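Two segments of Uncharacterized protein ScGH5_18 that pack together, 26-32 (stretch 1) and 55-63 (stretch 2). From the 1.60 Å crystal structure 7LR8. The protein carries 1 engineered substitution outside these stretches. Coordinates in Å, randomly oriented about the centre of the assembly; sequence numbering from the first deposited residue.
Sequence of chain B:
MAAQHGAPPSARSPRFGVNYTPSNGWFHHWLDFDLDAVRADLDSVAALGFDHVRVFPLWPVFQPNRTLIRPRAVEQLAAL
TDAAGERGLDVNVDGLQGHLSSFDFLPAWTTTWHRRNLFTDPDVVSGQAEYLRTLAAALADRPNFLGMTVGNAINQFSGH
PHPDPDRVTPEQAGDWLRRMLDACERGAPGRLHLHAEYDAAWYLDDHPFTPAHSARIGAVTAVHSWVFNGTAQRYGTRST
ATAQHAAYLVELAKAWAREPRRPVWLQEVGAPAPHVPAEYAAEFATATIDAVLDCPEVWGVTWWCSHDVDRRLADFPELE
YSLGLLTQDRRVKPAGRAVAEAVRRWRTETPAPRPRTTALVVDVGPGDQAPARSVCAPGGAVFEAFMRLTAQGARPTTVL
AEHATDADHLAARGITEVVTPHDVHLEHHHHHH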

ATOM      1  N   TRP B  26       0.680 -16.259   4.603  1.00 20.19           N
ATOM      2  CA  TRP B  26       0.547 -15.997   3.161  1.00 17.69           C
ATOM      3  C   TRP B  26       1.732 -15.112   2.754  1.00 20.23           C
ATOM      4  O   TRP B  26       2.805 -15.167   3.367  1.00 17.55           O
ATOM      5  N   PHE B  27       1.576 -14.286   1.727  1.00 18.21           N
ATOM      6  CA  PHE B  27       2.701 -13.441   1.336  1.00 18.08           C
ATOM      7  C   PHE B  27       3.011 -12.351   2.347  1.00 21.79           C
ATOM      8  O   PHE B  27       4.064 -11.707   2.229  1.00 18.21           O
ATOM      9  N   HIS B  28       2.145 -12.141   3.338  1.00 19.03           N
ATOM     10  CA  HIS B  28       2.498 -11.261   4.440  1.00 20.54           C
ATOM     11  C   HIS B  28       3.547 -11.875   5.359  1.00 19.49           C
ATOM     12  O   HIS B  28       3.940 -11.228   6.339  1.00 21.14           O
ATOM     13  N   HIS B  29       4.031 -13.091   5.067  1.00 18.61           N
ATOM     14  CA  HIS B  29       5.035 -13.689   5.938  1.00 19.66           C
ATOM     15  C   HIS B  29       6.345 -12.898   5.942  1.00 18.75           C
ATOM     16  O   HIS B  29       7.133 -13.041   6.882  1.00 19.29           O
ATOM     17  N   TRP B  30       6.584 -12.038   4.951  1.00 16.84           N
ATOM     18  CA  TRP B  30       7.774 -11.191   5.023  1.00 23.46           C
ATOM     19  C   TRP B  30       7.763 -10.281   6.244  1.00 23.39           C
ATOM     20  O   TRP B  30       8.835  -9.834   6.679  1.00 22.02           O
ATOM     21  N   LEU B  31       6.580  -9.998   6.805  1.00 17.70           N
ATOM     22  CA  LEU B  31       6.476  -9.168   7.999  1.00 17.55           C
ATOM     23  C   LEU B  31       6.708  -9.944   9.284  1.00 18.13           C
ATOM     24  O   LEU B  31       6.893  -9.322  10.338  1.00 22.46           O
ATOM     25  N   ASP B  32       6.691 -11.272   9.227  1.00 18.48           N
ATOM     26  CA  ASP B  32       6.848 -12.146  10.382  1.00 18.97           C
ATOM     27  C   ASP B  32       7.612 -13.370   9.894  1.00 24.21           C
ATOM     28  O   ASP B  32       7.125 -14.513   9.933  1.00 25.65           O
ATOM     29  N   VAL B  55       8.536 -17.920  -6.331  1.00 19.13           N
ATOM     30  CA  VAL B  55       8.358 -17.248  -5.048  1.00 17.85           C
ATOM     31  C   VAL B  55       8.157 -15.743  -5.235  1.00 16.45           C
ATOM     32  O   VAL B  55       8.592 -15.139  -6.219  1.00 18.33           O
ATOM     33  N   PHE B  56       7.511 -15.137  -4.244  1.00 15.69           N
ATOM     34  CA  PHE B  56       6.954 -13.791  -4.386  1.00 16.54           C
ATOM     35  C   PHE B  56       7.323 -12.845  -3.254  1.00 16.78           C
ATOM     36  O   PHE B  56       6.674 -12.857  -2.190  1.00 17.07           O
ATOM     37  N   PRO B  57       8.307 -11.973  -3.472  1.00 15.58           N
ATOM     38  CA  PRO B  57       8.440 -10.775  -2.636  1.00 14.87           C
ATOM     39  C   PRO B  57       7.180  -9.933  -2.720  1.00 14.89           C
ATOM     40  O   PRO B  57       6.455  -9.966  -3.719  1.00 17.62           O
ATOM     41  N   LEU B  58       6.925  -9.165  -1.664  1.00 16.99           N
ATOM     42  CA  LEU B  58       5.939  -8.087  -1.701  1.00 15.35           C
ATOM     43  C   LEU B  58       6.715  -6.793  -1.932  1.00 14.73           C
ATOM     44  O   LEU B  58       7.490  -6.367  -1.071  1.00 18.46           O
ATOM     45  N   TRP B  59       6.524  -6.192  -3.110  1.00 16.05           N
ATOM     46  CA  TRP B  59       7.317  -5.029  -3.515  1.00 18.96           C
ATOM     47  C   TRP B  59       7.297  -3.893  -2.496  1.00 20.67           C
ATOM     48  O   TRP B  59       8.386  -3.429  -2.113  1.00 17.39           O
ATOM     49  N   PRO B  60       6.144  -3.422  -1.988  1.00 17.71           N
ATOM     50  CA  PRO B  60       6.202  -2.324  -0.998  1.00 17.45           C
ATOM     51  C   PRO B  60       6.905  -2.703   0.293  1.00 20.96           C
ATOM     52  O   PRO B  60       7.431  -1.818   0.981  1.00 20.22           O
ATOM     53  N   VAL B  61       6.922  -3.989   0.659  1.00 17.21           N
ATOM     54  CA  VAL B  61       7.670  -4.398   1.842  1.00 18.93           C
ATOM     55  C   VAL B  61       9.168  -4.416   1.557  1.00 14.05           C
ATOM     56  O   VAL B  61       9.981  -4.061   2.419  1.00 15.53           O
ATOM     57  N   PHE B  62       9.561  -4.802   0.340  1.00 13.69           N
ATOM     58  CA  PHE B  62      10.975  -4.837  -0.004  1.00 18.14           C
ATOM     59  C   PHE B  62      11.526  -3.449  -0.324  1.00 16.03           C
ATOM     60  O   PHE B  62      12.694  -3.169  -0.033  1.00 14.63           O
ATOM     61  N   GLN B  63      10.711  -2.568  -0.899  1.00 16.49           N
ATOM     62  CA  GLN B  63      11.156  -1.240  -1.329  1.00 14.92           C
ATOM     63  C   GLN B  63      10.153  -0.195  -0.836  1.00 13.81           C
ATOM     64  O   GLN B  63       9.405   0.385  -1.628  1.00 15.10           O
TER

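Trp30 lies at the heart of the contact, its CA-CB bond directed toward stretch 2 and its chi1 in the m well. Phe62, also m, turns the edge of its ring onto one face of the indole in an edge-to-face pair; the planes stand at 89°, and Phe62 CE1 lies 3.6 Å from Trp30 CD2. Leu58 (chi1 m, chi2 t) sets out sideways but bends inward, bringing CG to 4.1 Å from Trp30 CD1 and CD2 to 4.0 Å from Phe27 CB. Val61, a t rotamer pointing toward stretch 1, packs its CG1 4.1 Å from Trp30 CB, and both of its methyls, CG1 and CG2, lie 4.0 Å from Leu31 CD2. Phe27 (m) also points across, and its ring meets that of Phe56 (m) obliquely, with Phe27 CE1 3.5 Å from Phe56 CD2 and the planes at 73°.

The polar edge is built on the carbonyl of Phe56. Trp30 NE1 donates a hydrogen bond of 2.9 Å to Phe56 O, near the plane of the indole, so the ring that packs against Phe62 also satisfies its single polar group. A water donates to the same acceptor, Phe56 O, at 3.1 Å and lies 2.8 Å from His29 NE2, linking the stretches through a histidine whose CA-CB bond points away.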

ATOM      1  CB  TRP B  26      -0.839 -15.410   2.871  1.00 17.78           C
ATOM      2  CG  TRP B  26      -1.232 -15.317   1.412  1.00 18.13           C
ATOM      3  CD1 TRP B  26      -1.448 -16.357   0.549  1.00 21.86           C
ATOM      4  CD2 TRP B  26      -1.516 -14.120   0.671  1.00 17.85           C
ATOM      5  NE1 TRP B  26      -1.818 -15.887  -0.686  1.00 17.79           N
ATOM      6  CE2 TRP B  26      -1.862 -14.513  -0.641  1.00 19.47           C
ATOM      7  CE3 TRP B  26      -1.478 -12.751   0.983  1.00 18.36           C
ATOM      8  CZ2 TRP B  26      -2.187 -13.593  -1.636  1.00 17.19           C
ATOM      9  CZ3 TRP B  26      -1.799 -11.828  -0.012  1.00 22.69           C
ATOM     10  CH2 TRP B  26      -2.146 -12.255  -1.307  1.00 21.44           C
ATOM     11  CB  PHE B  27       2.433 -12.842  -0.033  1.00 17.52           C
ATOM     12  CG  PHE B  27       2.248 -13.879  -1.094  1.00 17.88           C
ATOM     13  CD1 PHE B  27       3.263 -14.786  -1.376  1.00 17.63           C
ATOM     14  CD2 PHE B  27       1.066 -13.957  -1.798  1.00 18.68           C
ATOM     15  CE1 PHE B  27       3.088 -15.760  -2.348  1.00 20.44           C
ATOM     16  CE2 PHE B  27       0.885 -14.923  -2.778  1.00 21.89           C
ATOM     17  CZ  PHE B  27       1.910 -15.822  -3.053  1.00 19.52           C
ATOM     18  CB  HIS B  28       1.255 -10.884   5.247  1.00 22.38           C
ATOM     19  CG  HIS B  28       0.107 -10.397   4.412  1.00 21.09           C
ATOM     20  ND1 HIS B  28       0.191  -9.280   3.607  1.00 21.41           N
ATOM     21  CD2 HIS B  28      -1.160 -10.864   4.278  1.00 22.74           C
ATOM     22  CE1 HIS B  28      -0.968  -9.088   3.001  1.00 20.41           C
ATOM     23  NE2 HIS B  28      -1.806 -10.034   3.392  1.00 24.83           N
ATOM     24  CB  HIS B  29       5.290 -15.148   5.546  1.00 19.63           C
ATOM     25  CG  HIS B  29       6.176 -15.318   4.352  1.00 19.97           C
ATOM     26  ND1 HIS B  29       7.241 -16.192   4.348  1.00 25.85           N
ATOM     27  CD2 HIS B  29       6.148 -14.750   3.124  1.00 18.64           C
ATOM     28  CE1 HIS B  29       7.843 -16.140   3.172  1.00 23.73           C
ATOM     29  NE2 HIS B  29       7.197 -15.277   2.409  1.00 19.27           N
ATOM     30  CB  TRP B  30       7.911 -10.347   3.766  1.00 20.52           C
ATOM     31  CG  TRP B  30       7.991 -11.137   2.504  1.00 17.19           C
ATOM     32  CD1 TRP B  30       7.049 -11.189   1.518  1.00 16.13           C
ATOM     33  CD2 TRP B  30       9.070 -11.998   2.080  1.00 16.02           C
ATOM     34  NE1 TRP B  30       7.471 -12.015   0.506  1.00 16.62           N
ATOM     35  CE2 TRP B  30       8.705 -12.527   0.824  1.00 17.83           C
ATOM     36  CE3 TRP B  30      10.308 -12.355   2.631  1.00 17.02           C
ATOM     37  CZ2 TRP B  30       9.529 -13.406   0.109  1.00 16.43           C
ATOM     38  CZ3 TRP B  30      11.131 -13.246   1.916  1.00 20.84           C
ATOM     39  CH2 TRP B  30      10.732 -13.754   0.670  1.00 18.01           C
ATOM     40  CB  LEU B  31       5.099  -8.492   8.055  1.00 19.34           C
ATOM     41  CG  LEU B  31       4.721  -7.637   6.845  1.00 17.37           C
ATOM     42  CD1 LEU B  31       3.266  -7.168   6.979  1.00 21.45           C
ATOM     43  CD2 LEU B  31       5.645  -6.432   6.699  1.00 19.38           C
ATOM     44  CB  ASP B  32       5.499 -12.521  10.987  1.00 21.43           C
ATOM     45  CG  ASP B  32       4.763 -11.319  11.554  1.00 22.46           C
ATOM     46  OD1 ASP B  32       5.187 -10.795  12.613  1.00 24.66           O
ATOM     47  OD2 ASP B  32       3.777 -10.890  10.922  1.00 24.49           O
ATOM     48  CB  VAL B  55       9.531 -17.513  -4.079  1.00 23.77           C
ATOM     49  CG1 VAL B  55       9.774 -19.016  -3.936  1.00 20.21           C
ATOM     50  CG2 VAL B  55      10.788 -16.819  -4.542  1.00 20.22           C
ATOM     51  CB  PHE B  56       5.438 -13.873  -4.508  1.00 13.22           C
ATOM     52  CG  PHE B  56       4.981 -14.711  -5.656  1.00 16.53           C
ATOM     53  CD1 PHE B  56       4.905 -14.170  -6.934  1.00 17.33           C
ATOM     54  CD2 PHE B  56       4.617 -16.038  -5.460  1.00 15.85           C
ATOM     55  CE1 PHE B  56       4.475 -14.944  -7.997  1.00 16.37           C
ATOM     56  CE2 PHE B  56       4.199 -16.815  -6.534  1.00 19.07           C
ATOM     57  CZ  PHE B  56       4.132 -16.251  -7.803  1.00 16.81           C
ATOM     58  CB  PRO B  57       9.626 -10.026  -3.260  1.00 15.45           C
ATOM     59  CG  PRO B  57      10.360 -11.013  -4.080  1.00 19.69           C
ATOM     60  CD  PRO B  57       9.382 -12.111  -4.467  1.00 15.35           C
ATOM     61  CB  LEU B  58       5.131  -8.015  -0.412  1.00 17.38           C
ATOM     62  CG  LEU B  58       4.043  -9.074  -0.228  1.00 19.46           C
ATOM     63  CD1 LEU B  58       3.238  -8.796   1.034  1.00 21.82           C
ATOM     64  CD2 LEU B  58       3.131  -9.131  -1.444  1.00 25.80           C
ATOM     65  CB  TRP B  59       6.835  -4.587  -4.904  1.00 19.27           C
ATOM     66  CG  TRP B  59       7.571  -3.397  -5.500  1.00 17.24           C
ATOM     67  CD1 TRP B  59       8.878  -3.020  -5.272  1.00 17.04           C
ATOM     68  CD2 TRP B  59       7.047  -2.463  -6.454  1.00 15.39           C
ATOM     69  NE1 TRP B  59       9.176  -1.892  -6.012  1.00 18.37           N
ATOM     70  CE2 TRP B  59       8.068  -1.523  -6.731  1.00 14.27           C
ATOM     71  CE3 TRP B  59       5.801  -2.306  -7.073  1.00 17.69           C
ATOM     72  CZ2 TRP B  59       7.889  -0.470  -7.625  1.00 16.62           C
ATOM     73  CZ3 TRP B  59       5.627  -1.262  -7.965  1.00 15.73           C
ATOM     74  CH2 TRP B  59       6.662  -0.348  -8.223  1.00 15.70           C
ATOM     75  CB  PRO B  60       4.725  -1.985  -0.734  1.00 16.69           C
ATOM     76  CG  PRO B  60       3.944  -2.653  -1.830  1.00 18.48           C
ATOM     77  CD  PRO B  60       4.750  -3.855  -2.220  1.00 16.92           C
ATOM     78  CB  VAL B  61       7.157  -5.763   2.330  1.00 15.13           C
ATOM     79  CG1 VAL B  61       8.033  -6.303   3.462  1.00 19.49           C
ATOM     80  CG2 VAL B  61       5.719  -5.630   2.779  1.00 22.34           C
ATOM     81  CB  PHE B  62      11.204  -5.775  -1.191  1.00 17.90           C
ATOM     82  CG  PHE B  62      11.309  -7.221  -0.811  1.00 15.97           C
ATOM     83  CD1 PHE B  62      10.272  -7.862  -0.143  1.00 17.16           C
ATOM     84  CD2 PHE B  62      12.454  -7.941  -1.111  1.00 18.75           C
ATOM     85  CE1 PHE B  62      10.385  -9.212   0.203  1.00 17.53           C
ATOM     86  CE2 PHE B  62      12.561  -9.278  -0.776  1.00 18.89           C
ATOM     87  CZ  PHE B  62      11.527  -9.906  -0.111  1.00 16.74           C
ATOM     88  CB  GLN B  63      11.309  -1.192  -2.851  1.00 15.09           C
ATOM     89  CG  GLN B  63      12.067   0.042  -3.372  1.00 14.88           C
ATOM     90  CD  GLN B  63      12.320  -0.021  -4.869  1.00 16.12           C
ATOM     91  OE1 GLN B  63      11.634  -0.743  -5.593  1.00 16.89           O
ATOM     92  NE2 GLN B  63      13.312   0.729  -5.339  1.00 16.35           N
TER
HETATM   93  O   HOH W   1       6.593 -15.309  -0.334  1.00 21.70           O